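Local coordinates for protein CysE, serine acetyltransferase (Brucella abortus, PDB 4HZC) that probably transfers the acetyl group of acetyl-coenzyme A to L-serine, giving O-acetylserine for cysteine biosynthesis, at residues E61-P66 with Y140-R145; H89-D94 with A120-R125. One frame throughout, in Å; residues are numbered along the deposited sequence.

Interaction 1 (E61-P66 with Y140-R145); sequences ERLGHP and YYLQSR. With MG (magnesium ion), chain O.
The carbonyl oxygen of Leu63 is gripped by Arg145 and by water 1. Arg145 NE donates to Leu63 O at 2.7 Å in a fairly straight bond of 160°. An arginine side chain thus donates to backbone carbonyls at the C-terminal end of helix 51-63, in the helical N-terminal domain, where Gly64 is the first residue to leave helical geometry. The oxygen lies close to the guanidinium plane, while NE sits above the Leu63 carbonyl plane rather than on a lone pair. A second bond, from Arg145 NH2 to Gly64 O, is weak at 3.2 Å. The positive charge would suit the negative pole of the helix end. Arg145 reaches it because its chain bends at chi2 (69°). Water 1 donates to Leu63 O and accepts from Tyr141 OH at 2.6 Å, so it bridges the two segments. Leu63 CD1 also packs on Leu142 CD2, the two side chains crossing at about a right angle. Leu73 of helix 70-83 touches both leucines. At the start of 61-66, Glu61 OE1 binds a magnesium ion that Asp67 of a third subunit also binds. His65 ND1 accepts from the backbone N of Asp67. The His65 ring is tilted 62° to the guanidinium, and its CD2 lies over one guanidinium face, 3.7 Å from Arg145 NH1.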
loop_
_atom_site.group_PDB
_atom_site.type_symbol
_atom_site.label_atom_id
_atom_site.label_comp_id
_atom_site.label_asym_id
_atom_site.label_seq_id
_atom_site.Cartn_x
_atom_site.Cartn_y
_atom_site.Cartn_z
ATOM N N GLU A 61 1.964 13.287 -1.287
ATOM C CA GLU A 61 1.013 12.164 -1.353
ATOM C C GLU A 61 0.721 11.738 -2.789
ATOM O O GLU A 61 0.623 10.579 -3.027
ATOM C CB GLU A 61 -0.346 12.552 -0.682
ATOM C CG GLU A 61 -0.171 12.820 0.818
ATOM C CD GLU A 61 0.367 11.599 1.528
ATOM O OE1 GLU A 61 -0.241 10.514 1.364
ATOM O OE2 GLU A 61 1.471 11.693 2.148
ATOM N N ARG A 62 0.674 12.670 -3.754
ATOM C CA ARG A 62 0.398 12.274 -5.170
ATOM C C ARG A 62 1.629 11.590 -5.717
ATOM O O ARG A 62 1.536 10.666 -6.516
ATOM C CB ARG A 62 0.078 13.505 -6.012
ATOM C CG ARG A 62 -1.208 14.252 -5.486
ATOM C CD ARG A 62 -1.826 15.053 -6.652
ATOM N NE ARG A 62 -2.562 14.212 -7.607
ATOM C CZ ARG A 62 -3.162 14.629 -8.717
ATOM N NH1 ARG A 62 -3.148 15.922 -9.062
ATOM N NH2 ARG A 62 -3.796 13.744 -9.506
ATOM N N LEU A 63 2.791 12.133 -5.369
ATOM C CA LEU A 63 4.055 11.583 -5.920
ATOM C C LEU A 63 4.591 10.364 -5.145
ATOM O O LEU A 63 5.440 9.625 -5.655
ATOM C CB LEU A 63 5.127 12.698 -5.986
ATOM C CG LEU A 63 4.883 13.870 -6.967
ATOM C CD1 LEU A 63 5.947 14.871 -6.808
ATOM C CD2 LEU A 63 4.737 13.334 -8.408
ATOM N N GLY A 64 4.154 10.190 -3.894
ATOM C CA GLY A 64 4.633 9.088 -3.034
ATOM C C GLY A 64 4.462 7.704 -3.740
ATOM O O GLY A 64 3.466 7.434 -4.454
ATOM N N HIS A 65 5.419 6.817 -3.479
ATOM C CA HIS A 65 5.449 5.434 -4.078
ATOM C C HIS A 65 6.251 4.540 -3.150
ATOM O O HIS A 65 7.074 5.020 -2.375
ATOM C CB HIS A 65 6.102 5.523 -5.472
ATOM C CG HIS A 65 5.952 4.301 -6.318
ATOM N ND1 HIS A 65 6.869 3.311 -6.312
ATOM C CD2 HIS A 65 4.955 3.922 -7.242
ATOM C CE1 HIS A 65 6.479 2.326 -7.155
ATOM N NE2 HIS A 65 5.329 2.714 -7.756
ATOM N N PRO A 66 6.003 3.230 -3.170
ATOM C CA PRO A 66 6.944 2.312 -2.473
ATOM C C PRO A 66 8.451 2.525 -2.796
ATOM O O PRO A 66 9.316 2.343 -1.914
ATOM C CB PRO A 66 6.516 0.964 -3.012
ATOM C CG PRO A 66 5.073 1.135 -3.231
ATOM C CD PRO A 66 4.850 2.507 -3.762
ATOM N N TYR A 140 16.144 13.975 -10.676
ATOM C CA TYR A 140 15.681 13.116 -11.789
ATOM C C TYR A 140 14.559 12.211 -11.383
ATOM O O TYR A 140 13.648 11.940 -12.182
ATOM C CB TYR A 140 16.801 12.214 -12.315
ATOM C CG TYR A 140 17.929 12.948 -12.962
ATOM C CD1 TYR A 140 17.680 14.080 -13.761
ATOM C CD2 TYR A 140 19.255 12.502 -12.823
ATOM C CE1 TYR A 140 18.728 14.757 -14.370
ATOM C CE2 TYR A 140 20.305 13.164 -13.445
ATOM C CZ TYR A 140 20.040 14.289 -14.199
ATOM O OH TYR A 140 21.058 14.953 -14.792
ATOM N N TYR A 141 14.621 11.695 -10.168
ATOM C CA TYR A 141 13.519 10.880 -9.698
ATOM C C TYR A 141 12.221 11.678 -9.679
ATOM O O TYR A 141 11.202 11.210 -10.106
ATOM C CB TYR A 141 13.796 10.319 -8.304
ATOM C CG TYR A 141 12.619 9.528 -7.821
ATOM C CD1 TYR A 141 12.433 8.229 -8.287
ATOM C CD2 TYR A 141 11.640 10.081 -6.917
ATOM C CE1 TYR A 141 11.335 7.497 -7.875
ATOM C CE2 TYR A 141 10.581 9.307 -6.489
ATOM C CZ TYR A 141 10.426 8.024 -7.039
ATOM O OH TYR A 141 9.338 7.211 -6.675
ATOM N N LEU A 142 12.238 12.865 -9.075
ATOM C CA LEU A 142 11.071 13.768 -9.146
ATOM C C LEU A 142 10.626 14.049 -10.580
ATOM O O LEU A 142 9.426 14.026 -10.884
ATOM C CB LEU A 142 11.359 15.126 -8.435
ATOM C CG LEU A 142 11.388 15.065 -6.914
ATOM C CD1 LEU A 142 11.875 16.379 -6.331
ATOM C CD2 LEU A 142 10.036 14.722 -6.341
ATOM N N GLN A 143 11.564 14.350 -11.462
ATOM C CA GLN A 143 11.248 14.566 -12.877
ATOM C C GLN A 143 10.568 13.355 -13.494
ATOM O O GLN A 143 9.537 13.477 -14.138
ATOM C CB GLN A 143 12.479 14.922 -13.700
ATOM C CG GLN A 143 12.250 14.936 -15.208
ATOM C CD GLN A 143 13.521 15.081 -16.041
ATOM O OE1 GLN A 143 14.621 14.750 -15.601
ATOM N NE2 GLN A 143 13.365 15.527 -17.277
ATOM N N SER A 144 11.119 12.187 -13.207
ATOM C CA SER A 144 10.553 10.906 -13.675
ATOM C C SER A 144 9.184 10.629 -13.112
ATOM O O SER A 144 8.315 10.154 -13.794
ATOM C CB SER A 144 11.481 9.736 -13.295
ATOM O OG SER A 144 10.905 8.500 -13.679
ATOM N N ARG A 145 9.001 10.890 -11.817
ATOM C CA ARG A 145 7.697 10.676 -11.196
ATOM C C ARG A 145 6.630 11.673 -11.683
ATOM O O ARG A 145 5.425 11.318 -11.914
ATOM C CB ARG A 145 7.926 10.665 -9.680
ATOM C CG ARG A 145 6.848 10.156 -8.802
ATOM C CD ARG A 145 6.580 8.664 -8.875
ATOM N NE ARG A 145 5.330 8.437 -8.106
ATOM C CZ ARG A 145 4.388 7.561 -8.438
ATOM N NH1 ARG A 145 4.504 6.819 -9.567
ATOM N NH2 ARG A 145 3.323 7.442 -7.645
HETATM MG MG MG O . -2.751 10.069 1.255
HETATM O O HOH W 1 7.817 8.501 -5.022
HETATM O O HOH W 2 -2.635 9.007 3.350
#

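Interaction 2 (H89-D94 with A120-R125)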
loop_
_atom_site.group_PDB
_atom_site.type_symbol
_atom_site.label_atom_id
_atom_site.label_comp_id
_atom_site.label_asym_id
_atom_site.label_seq_id
_atom_site.Cartn_x
_atom_site.Cartn_y
_atom_site.Cartn_z
ATOM N N HIS A 89 6.155 33.300 -1.365
ATOM C CA HIS A 89 5.449 34.273 -2.217
ATOM C C HIS A 89 5.190 33.669 -3.574
ATOM O O HIS A 89 4.101 33.804 -4.100
ATOM C CB HIS A 89 6.246 35.568 -2.346
ATOM C CG HIS A 89 5.715 36.516 -3.422
ATOM N ND1 HIS A 89 4.600 37.208 -3.265
ATOM C CD2 HIS A 89 6.208 36.836 -4.676
ATOM C CE1 HIS A 89 4.364 37.946 -4.355
ATOM N NE2 HIS A 89 5.357 37.728 -5.220
ATOM N N VAL A 90 6.223 33.029 -4.155
ATOM C CA VAL A 90 6.066 32.418 -5.506
ATOM C C VAL A 90 4.805 31.494 -5.571
ATOM O O VAL A 90 4.021 31.543 -6.529
ATOM C CB VAL A 90 7.308 31.681 -5.950
ATOM C CG1 VAL A 90 7.083 30.943 -7.313
ATOM C CG2 VAL A 90 8.430 32.642 -6.156
ATOM N N LEU A 91 4.643 30.658 -4.541
ATOM C CA LEU A 91 3.544 29.725 -4.394
ATOM C C LEU A 91 2.202 30.446 -4.448
ATOM O O LEU A 91 1.269 30.051 -5.163
ATOM C CB LEU A 91 3.670 29.003 -3.031
ATOM C CG LEU A 91 2.446 28.213 -2.594
ATOM C CD1 LEU A 91 2.418 26.993 -3.553
ATOM C CD2 LEU A 91 2.556 27.709 -1.160
ATOM N N ARG A 92 2.092 31.532 -3.696
ATOM C CA ARG A 92 0.835 32.282 -3.659
ATOM C C ARG A 92 0.447 32.939 -4.932
ATOM O O ARG A 92 -0.738 32.911 -5.335
ATOM C CB ARG A 92 0.853 33.287 -2.466
ATOM C CG ARG A 92 0.632 32.533 -1.147
ATOM C CD ARG A 92 0.823 33.465 0.072
ATOM N NE ARG A 92 0.636 32.777 1.351
ATOM C CZ ARG A 92 1.519 31.927 1.899
ATOM N NH1 ARG A 92 2.646 31.618 1.284
ATOM N NH2 ARG A 92 1.271 31.354 3.076
ATOM N N VAL A 93 1.420 33.521 -5.613
ATOM C CA VAL A 93 1.083 34.115 -6.901
ATOM C C VAL A 93 0.742 33.024 -7.947
ATOM O O VAL A 93 -0.047 33.287 -8.860
ATOM C CB VAL A 93 2.150 35.062 -7.485
ATOM C CG1 VAL A 93 2.263 36.285 -6.569
ATOM C CG2 VAL A 93 3.472 34.406 -7.591
ATOM N N ASP A 94 1.331 31.832 -7.790
ATOM C CA ASP A 94 0.961 30.679 -8.678
ATOM C C ASP A 94 -0.510 30.284 -8.441
ATOM O O ASP A 94 -1.249 30.009 -9.397
ATOM C CB ASP A 94 1.907 29.489 -8.413
ATOM C CG ASP A 94 3.277 29.656 -9.094
ATOM O OD1 ASP A 94 3.380 30.578 -9.949
ATOM O OD2 ASP A 94 4.250 28.867 -8.830
ATOM N N ALA A 120 2.606 19.976 -10.687
ATOM C CA ALA A 120 3.834 19.843 -11.478
ATOM C C ALA A 120 4.783 21.052 -11.336
ATOM O O ALA A 120 5.973 20.893 -11.275
ATOM C CB ALA A 120 3.486 19.620 -12.954
ATOM N N ILE A 121 4.232 22.258 -11.360
ATOM C CA ILE A 121 5.022 23.467 -11.163
ATOM C C ILE A 121 5.823 23.401 -9.889
ATOM O O ILE A 121 7.068 23.538 -9.953
ATOM C CB ILE A 121 4.156 24.750 -11.190
ATOM C CG1 ILE A 121 3.573 24.943 -12.601
ATOM C CG2 ILE A 121 5.031 25.947 -10.771
ATOM C CD1 ILE A 121 2.375 25.935 -12.724
ATOM N N GLN A 122 5.136 23.217 -8.744
ATOM C CA GLN A 122 5.842 23.168 -7.447
ATOM C C GLN A 122 6.772 21.946 -7.295
ATOM O O GLN A 122 7.781 22.004 -6.618
ATOM C CB GLN A 122 4.872 23.249 -6.305
ATOM C CG GLN A 122 3.746 24.287 -6.475
ATOM C CD GLN A 122 4.274 25.649 -6.987
ATOM O OE1 GLN A 122 5.398 26.067 -6.670
ATOM N NE2 GLN A 122 3.443 26.363 -7.677
ATOM N N THR A 123 6.440 20.858 -7.959
ATOM C CA THR A 123 7.343 19.721 -8.044
ATOM C C THR A 123 8.630 20.143 -8.736
ATOM O O THR A 123 9.723 19.828 -8.246
ATOM C CB THR A 123 6.675 18.559 -8.791
ATOM O OG1 THR A 123 5.568 18.109 -8.011
ATOM C CG2 THR A 123 7.684 17.398 -8.919
ATOM N N HIS A 124 8.514 20.860 -9.864
ATOM C CA HIS A 124 9.691 21.317 -10.570
ATOM C C HIS A 124 10.551 22.239 -9.727
ATOM O O HIS A 124 11.804 22.130 -9.690
ATOM C CB HIS A 124 9.338 22.023 -11.900
ATOM C CG HIS A 124 10.513 22.722 -12.492
ATOM N ND1 HIS A 124 11.590 22.051 -12.971
ATOM C CD2 HIS A 124 10.857 24.063 -12.493
ATOM C CE1 HIS A 124 12.545 22.937 -13.327
ATOM N NE2 HIS A 124 12.086 24.174 -13.039
ATOM N N ARG A 125 9.887 23.164 -9.029
ATOM C CA ARG A 125 10.664 24.084 -8.160
ATOM C C ARG A 125 11.502 23.312 -7.158
ATOM O O ARG A 125 12.654 23.697 -6.872
ATOM C CB ARG A 125 9.734 25.052 -7.442
ATOM C CG ARG A 125 8.887 25.892 -8.433
ATOM C CD ARG A 125 8.331 27.194 -7.802
ATOM N NE ARG A 125 7.301 27.814 -8.664
ATOM C CZ ARG A 125 7.564 28.526 -9.753
ATOM N NH1 ARG A 125 8.833 28.766 -10.161
ATOM N NH2 ARG A 125 6.571 29.056 -10.447
#
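The helical segments 89-94 and 120-125 run nearly antiparallel, their axes 11.4 Å apart at an angle of 162°, with Leu91 and Gln122 nearest in register. They lie on helices 87-101 and 116-132, a buried antiparallel pair in the helical N-terminal domain. A salt bridge joins Asp94 and Arg125 across it. Asp94 OD2 takes three hydrogen bonds. Arg125 approaches side-on with two nitrogens. Arg125 NH2 uses the syn lone pair of Asp94 OD2 at 2.8 Å. Arg125 NE meets Asp94 OD2 nearly end-on at 3.2 Å. The carboxylate and guanidinium are nearly coplanar. Gln122 NE2 comes from the anti side to Asp94 OD2 at 2.9 Å, somewhat out of the carboxylate plane, in an almost straight bond of 169°. The bend of Gln122 at chi2 (-46°) turns its amide to this oxygen, and Trp87 NE1 donates to Gln122 OE1. Asp94 OD1 accepts from the backbone N of Leu164, and Arg125 also donates to the carbonyls of Leu160 and Gly161. The pair is thus tied to the first coil of the left-handed beta-helix. Leu91 CD1 packs against Gln122 CD at 4.1 Å. Over one face of the guanidinium sits a methyl group, Val90 CG1, 3.4 Å from Arg125 NE.

After helices 18-33 and 38-46 the chain enters helix 51-63, whose end supplies 61-66 to interaction 1. It then runs through helices 70-83 and 87-101, and the second of these holds 89-94. Helix 116-132 returns to 87-101 and closes the inner loop at interaction 2. The next helix, 136-149, closes the outer loop at interaction 1, so interaction 2 is nested within it. The contact centres are about 17 Å apart. They touch where Leu63 CD1 packs on Thr123 OG1 at 3.5 Å. Helix 116-132, which carries one side of interaction 2, thus also touches a residue of interaction 1. Together they join four helices just before the beta-helical coils begin.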